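Local structure of nicastrin (Dictyostelium purpureum, 4R12) at residues K212-T223 and K261-R272. The protein is probably an essential subunit of the gamma-secretase complex, which cleaves integral membrane proteins such as Notch receptors and the amyloid precursor protein within the membrane. Numbering follows the deposited sequence.
Sequences KEIILVMLPFDT and KEVVFAFWNAER
Met-218 lays its sulfur against the edge of the Trp-268 indole, in the ring plane, where NE1 gives SD a weak but nearly straight hydrogen bond (3.3 Å, 171°). This Met-aromatic contact depends on the methionine's first torsion (chi1 71°), which sets CG between the backbone N and the carbonyl carbon. The CB of Ala-266 sits over one indole face, and Phe-388 of helix 385-389 packs on both Met-218 and Trp-268. Beneath these side chains strands 214-220 and 262-268 run parallel, bonded from Glu-213 O to Phe-221 N. On the other sheet face, Leu-219 CD1 meets Phe-267 CD2 at 3.7 Å.

Past the strand ends, Asp-222 takes over. Its OD2 accepts Arg-272 N through the syn lone pair (2.9 Å), while Glu-271 N reaches OD1 from above the carboxylate plane (2.9 Å). Arg-272 then turns back: NE bonds Asp-222 O at 3.0 Å, near the guanidinium plane, and Pro-220 CB covers one face of that group. Ser-237 bonds both Arg-272 NH2 and Asp-222 O. Cutting Arg-272 back to alanine would probably cost Asp-222 O one donor and take away the flat group packed against Pro-220. In this large lobe, related to zinc exopeptidases, the buried carboxylate is satisfied by two successive amides and pins the backbone at Glu-271 and Arg-272, just past strand 262-268.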
loop_
_atom_site.group_PDB
_atom_site.type_symbol
_atom_site.label_atom_id
_atom_site.label_comp_id
_atom_site.label_asym_id
_atom_site.label_seq_id
_atom_site.Cartn_x
_atom_site.Cartn_y
_atom_site.Cartn_z
ATOM N N LYS A 212 22.040 6.143 -22.503
ATOM C CA LYS A 212 21.208 7.275 -22.127
ATOM C C LYS A 212 21.083 7.375 -20.611
ATOM O O LYS A 212 21.209 6.381 -19.902
ATOM C CB LYS A 212 19.808 7.167 -22.763
ATOM C CG LYS A 212 19.727 7.517 -24.259
ATOM C CD LYS A 212 18.266 7.576 -24.709
ATOM C CE LYS A 212 18.119 7.796 -26.214
ATOM N NZ LYS A 212 16.680 7.976 -26.589
ATOM N N GLU A 213 20.833 8.581 -20.118
ATOM C CA GLU A 213 20.504 8.767 -18.712
ATOM C C GLU A 213 19.069 8.322 -18.448
ATOM O O GLU A 213 18.240 8.331 -19.348
ATOM C CB GLU A 213 20.697 10.231 -18.309
ATOM C CG GLU A 213 22.151 10.695 -18.393
ATOM C CD GLU A 213 22.328 12.125 -17.929
ATOM O OE1 GLU A 213 21.317 12.850 -17.843
ATOM O OE2 GLU A 213 23.478 12.523 -17.642
ATOM N N ILE A 214 18.787 7.916 -17.217
ATOM C CA ILE A 214 17.449 7.453 -16.851
ATOM C C ILE A 214 16.759 8.439 -15.920
ATOM O O ILE A 214 17.330 8.857 -14.920
ATOM C CB ILE A 214 17.497 6.070 -16.163
ATOM C CG1 ILE A 214 18.006 5.000 -17.131
ATOM C CG2 ILE A 214 16.122 5.683 -15.633
ATOM C CD1 ILE A 214 18.323 3.660 -16.454
ATOM N N ILE A 215 15.540 8.826 -16.272
ATOM C CA ILE A 215 14.657 9.547 -15.366
ATOM C C ILE A 215 13.807 8.502 -14.641
ATOM O O ILE A 215 13.079 7.752 -15.273
ATOM C CB ILE A 215 13.730 10.536 -16.105
ATOM C CG1 ILE A 215 14.532 11.492 -16.991
ATOM C CG2 ILE A 215 12.835 11.288 -15.116
ATOM C CD1 ILE A 215 15.534 12.304 -16.243
ATOM N N LEU A 216 13.920 8.445 -13.320
ATOM C CA LEU A 216 13.145 7.498 -12.538
ATOM C C LEU A 216 11.942 8.204 -11.915
ATOM O O LEU A 216 12.097 9.144 -11.130
ATOM C CB LEU A 216 14.006 6.867 -11.449
ATOM C CG LEU A 216 13.283 5.872 -10.544
ATOM C CD1 LEU A 216 12.725 4.706 -11.371
ATOM C CD2 LEU A 216 14.227 5.380 -9.449
ATOM N N VAL A 217 10.751 7.753 -12.275
ATOM C CA VAL A 217 9.523 8.308 -11.715
ATOM C C VAL A 217 8.842 7.196 -10.920
ATOM O O VAL A 217 8.513 6.163 -11.470
ATOM C CB VAL A 217 8.589 8.831 -12.817
ATOM C CG1 VAL A 217 7.311 9.393 -12.212
ATOM C CG2 VAL A 217 9.307 9.876 -13.676
ATOM N N MET A 218 8.635 7.406 -9.629
ATOM C CA MET A 218 8.289 6.289 -8.759
ATOM C C MET A 218 7.340 6.676 -7.650
ATOM O O MET A 218 7.129 7.870 -7.385
ATOM C CB MET A 218 9.550 5.709 -8.137
ATOM C CG MET A 218 10.164 6.630 -7.092
ATOM S SD MET A 218 11.867 6.131 -6.761
ATOM C CE MET A 218 12.150 6.958 -5.193
ATOM N N LEU A 219 6.789 5.657 -6.996
ATOM C CA LEU A 219 5.909 5.849 -5.856
ATOM C C LEU A 219 5.802 4.542 -5.084
ATOM O O LEU A 219 6.063 3.460 -5.633
ATOM C CB LEU A 219 4.515 6.324 -6.293
ATOM C CG LEU A 219 3.696 5.516 -7.308
ATOM C CD1 LEU A 219 3.029 4.276 -6.685
ATOM C CD2 LEU A 219 2.638 6.426 -7.958
ATOM N N PRO A 220 5.422 4.638 -3.806
ATOM C CA PRO A 220 5.085 3.450 -3.021
ATOM C C PRO A 220 3.607 3.122 -3.208
ATOM O O PRO A 220 2.777 3.971 -2.899
ATOM C CB PRO A 220 5.391 3.893 -1.583
ATOM C CG PRO A 220 5.089 5.374 -1.592
ATOM C CD PRO A 220 5.431 5.869 -2.987
ATOM N N PHE A 221 3.258 1.952 -3.733
ATOM C CA PHE A 221 1.826 1.703 -3.946
ATOM C C PHE A 221 1.160 0.904 -2.820
ATOM O O PHE A 221 -0.078 0.852 -2.751
ATOM C CB PHE A 221 1.563 1.026 -5.308
ATOM C CG PHE A 221 1.936 -0.441 -5.388
ATOM C CD1 PHE A 221 0.990 -1.439 -5.111
ATOM C CD2 PHE A 221 3.194 -0.827 -5.834
ATOM C CE1 PHE A 221 1.317 -2.782 -5.229
ATOM C CE2 PHE A 221 3.527 -2.165 -5.954
ATOM C CZ PHE A 221 2.585 -3.147 -5.655
ATOM N N ASP A 222 1.935 0.315 -1.918
ATOM C CA ASP A 222 1.309 -0.440 -0.834
ATOM C C ASP A 222 0.787 0.505 0.253
ATOM O O ASP A 222 1.210 1.663 0.357
ATOM C CB ASP A 222 2.278 -1.473 -0.234
ATOM C CG ASP A 222 3.478 -0.839 0.443
ATOM O OD1 ASP A 222 4.147 -0.002 -0.191
ATOM O OD2 ASP A 222 3.753 -1.178 1.617
ATOM N N THR A 223 -0.165 0.003 1.036
ATOM C CA THR A 223 -0.866 0.808 2.020
ATOM C C THR A 223 -0.909 0.111 3.372
ATOM O O THR A 223 -0.469 -1.038 3.507
ATOM C CB THR A 223 -2.307 1.086 1.583
ATOM O OG1 THR A 223 -2.923 -0.164 1.254
ATOM C CG2 THR A 223 -2.341 2.021 0.359
ATOM N N LYS A 261 16.352 11.076 -23.161
ATOM C CA LYS A 261 16.596 10.310 -21.944
ATOM C C LYS A 261 15.597 9.172 -21.830
ATOM O O LYS A 261 14.506 9.237 -22.392
ATOM C CB LYS A 261 16.511 11.207 -20.712
ATOM C CG LYS A 261 17.591 12.311 -20.669
ATOM C CD LYS A 261 17.647 12.970 -19.302
ATOM C CE LYS A 261 18.666 14.105 -19.272
ATOM N NZ LYS A 261 18.671 14.740 -17.928
ATOM N N GLU A 262 15.973 8.122 -21.111
ATOM C CA GLU A 262 15.042 7.037 -20.843
ATOM C C GLU A 262 14.179 7.408 -19.649
ATOM O O GLU A 262 14.647 8.082 -18.726
ATOM C CB GLU A 262 15.793 5.731 -20.569
ATOM C CG GLU A 262 16.621 5.229 -21.731
ATOM C CD GLU A 262 15.795 4.544 -22.806
ATOM O OE1 GLU A 262 14.553 4.451 -22.670
ATOM O OE2 GLU A 262 16.400 4.086 -23.792
ATOM N N VAL A 263 12.922 6.989 -19.660
ATOM C CA VAL A 263 12.094 7.142 -18.475
ATOM C C VAL A 263 11.708 5.762 -17.969
ATOM O O VAL A 263 11.219 4.922 -18.731
ATOM C CB VAL A 263 10.825 7.986 -18.743
ATOM C CG1 VAL A 263 9.981 8.072 -17.483
ATOM C CG2 VAL A 263 11.212 9.392 -19.198
ATOM N N VAL A 264 11.955 5.533 -16.684
ATOM C CA VAL A 264 11.547 4.307 -16.016
ATOM C C VAL A 264 10.517 4.639 -14.938
ATOM O O VAL A 264 10.745 5.503 -14.097
ATOM C CB VAL A 264 12.749 3.571 -15.380
ATOM C CG1 VAL A 264 12.273 2.453 -14.458
ATOM C CG2 VAL A 264 13.660 3.015 -16.459
ATOM N N PHE A 265 9.379 3.957 -14.984
ATOM C CA PHE A 265 8.342 4.144 -13.979
ATOM C C PHE A 265 8.441 3.004 -12.991
ATOM O O PHE A 265 8.518 1.839 -13.400
ATOM C CB PHE A 265 6.947 4.181 -14.624
ATOM C CG PHE A 265 6.824 5.180 -15.747
ATOM C CD1 PHE A 265 6.518 6.510 -15.480
ATOM C CD2 PHE A 265 7.022 4.793 -17.059
ATOM C CE1 PHE A 265 6.407 7.432 -16.506
ATOM C CE2 PHE A 265 6.911 5.712 -18.097
ATOM C CZ PHE A 265 6.605 7.033 -17.812
ATOM N N ALA A 266 8.444 3.303 -11.698
ATOM C CA ALA A 266 8.529 2.214 -10.716
ATOM C C ALA A 266 7.435 2.303 -9.659
ATOM O O ALA A 266 7.200 3.365 -9.071
ATOM C CB ALA A 266 9.930 2.190 -10.044
ATOM N N PHE A 267 6.768 1.173 -9.428
ATOM C CA PHE A 267 5.742 1.051 -8.402
ATOM C C PHE A 267 6.263 0.125 -7.308
ATOM O O PHE A 267 6.246 -1.096 -7.492
ATOM C CB PHE A 267 4.433 0.486 -8.994
ATOM C CG PHE A 267 3.770 1.397 -10.008
ATOM C CD1 PHE A 267 4.298 1.556 -11.284
ATOM C CD2 PHE A 267 2.612 2.087 -9.680
ATOM C CE1 PHE A 267 3.681 2.396 -12.207
ATOM C CE2 PHE A 267 1.988 2.927 -10.602
ATOM C CZ PHE A 267 2.512 3.074 -11.863
ATOM N N TRP A 268 6.747 0.693 -6.197
ATOM C CA TRP A 268 7.432 -0.092 -5.158
ATOM C C TRP A 268 6.419 -0.725 -4.220
ATOM O O TRP A 268 5.489 -0.055 -3.765
ATOM C CB TRP A 268 8.406 0.765 -4.323
ATOM C CG TRP A 268 9.463 1.480 -5.089
ATOM C CD1 TRP A 268 9.715 2.827 -5.069
ATOM C CD2 TRP A 268 10.424 0.903 -5.986
ATOM N NE1 TRP A 268 10.770 3.120 -5.900
ATOM C CE2 TRP A 268 11.220 1.958 -6.480
ATOM C CE3 TRP A 268 10.690 -0.403 -6.421
ATOM C CZ2 TRP A 268 12.263 1.747 -7.381
ATOM C CZ3 TRP A 268 11.725 -0.602 -7.319
ATOM C CH2 TRP A 268 12.493 0.465 -7.789
ATOM N N ASN A 269 6.606 -2.009 -3.917
ATOM C CA ASN A 269 5.715 -2.703 -2.995
ATOM C C ASN A 269 6.377 -2.856 -1.624
ATOM O O ASN A 269 7.598 -2.807 -1.517
ATOM C CB ASN A 269 5.332 -4.070 -3.558
ATOM C CG ASN A 269 4.010 -4.583 -3.010
ATOM O OD1 ASN A 269 3.493 -4.068 -2.013
ATOM N ND2 ASN A 269 3.463 -5.627 -3.651
ATOM N N ALA A 270 5.553 -3.027 -0.596
ATOM C CA ALA A 270 5.981 -3.253 0.788
ATOM C C ALA A 270 6.878 -2.135 1.351
ATOM O O ALA A 270 7.646 -2.344 2.298
ATOM C CB ALA A 270 6.671 -4.626 0.900
ATOM N N GLU A 271 6.748 -0.933 0.791
ATOM C CA GLU A 271 7.491 0.214 1.289
ATOM C C GLU A 271 7.053 0.629 2.684
ATOM O O GLU A 271 7.853 1.176 3.443
ATOM C CB GLU A 271 7.336 1.411 0.340
ATOM C CG GLU A 271 7.952 1.165 -1.001
ATOM C CD GLU A 271 9.474 1.064 -0.932
ATOM O OE1 GLU A 271 10.146 2.108 -0.906
ATOM O OE2 GLU A 271 9.991 -0.062 -0.895
ATOM N N ARG A 272 5.786 0.386 3.026
ATOM C CA ARG A 272 5.296 0.808 4.342
ATOM C C ARG A 272 5.904 -0.042 5.445
ATOM O O ARG A 272 5.694 0.223 6.625
ATOM C CB ARG A 272 3.773 0.731 4.432
ATOM C CG ARG A 272 3.021 1.431 3.318
ATOM C CD ARG A 272 3.601 2.754 3.029
ATOM N NE ARG A 272 2.901 3.511 1.980
ATOM C CZ ARG A 272 3.236 4.765 1.698
ATOM N NH1 ARG A 272 4.236 5.327 2.382
ATOM N NH2 ARG A 272 2.598 5.456 0.769
#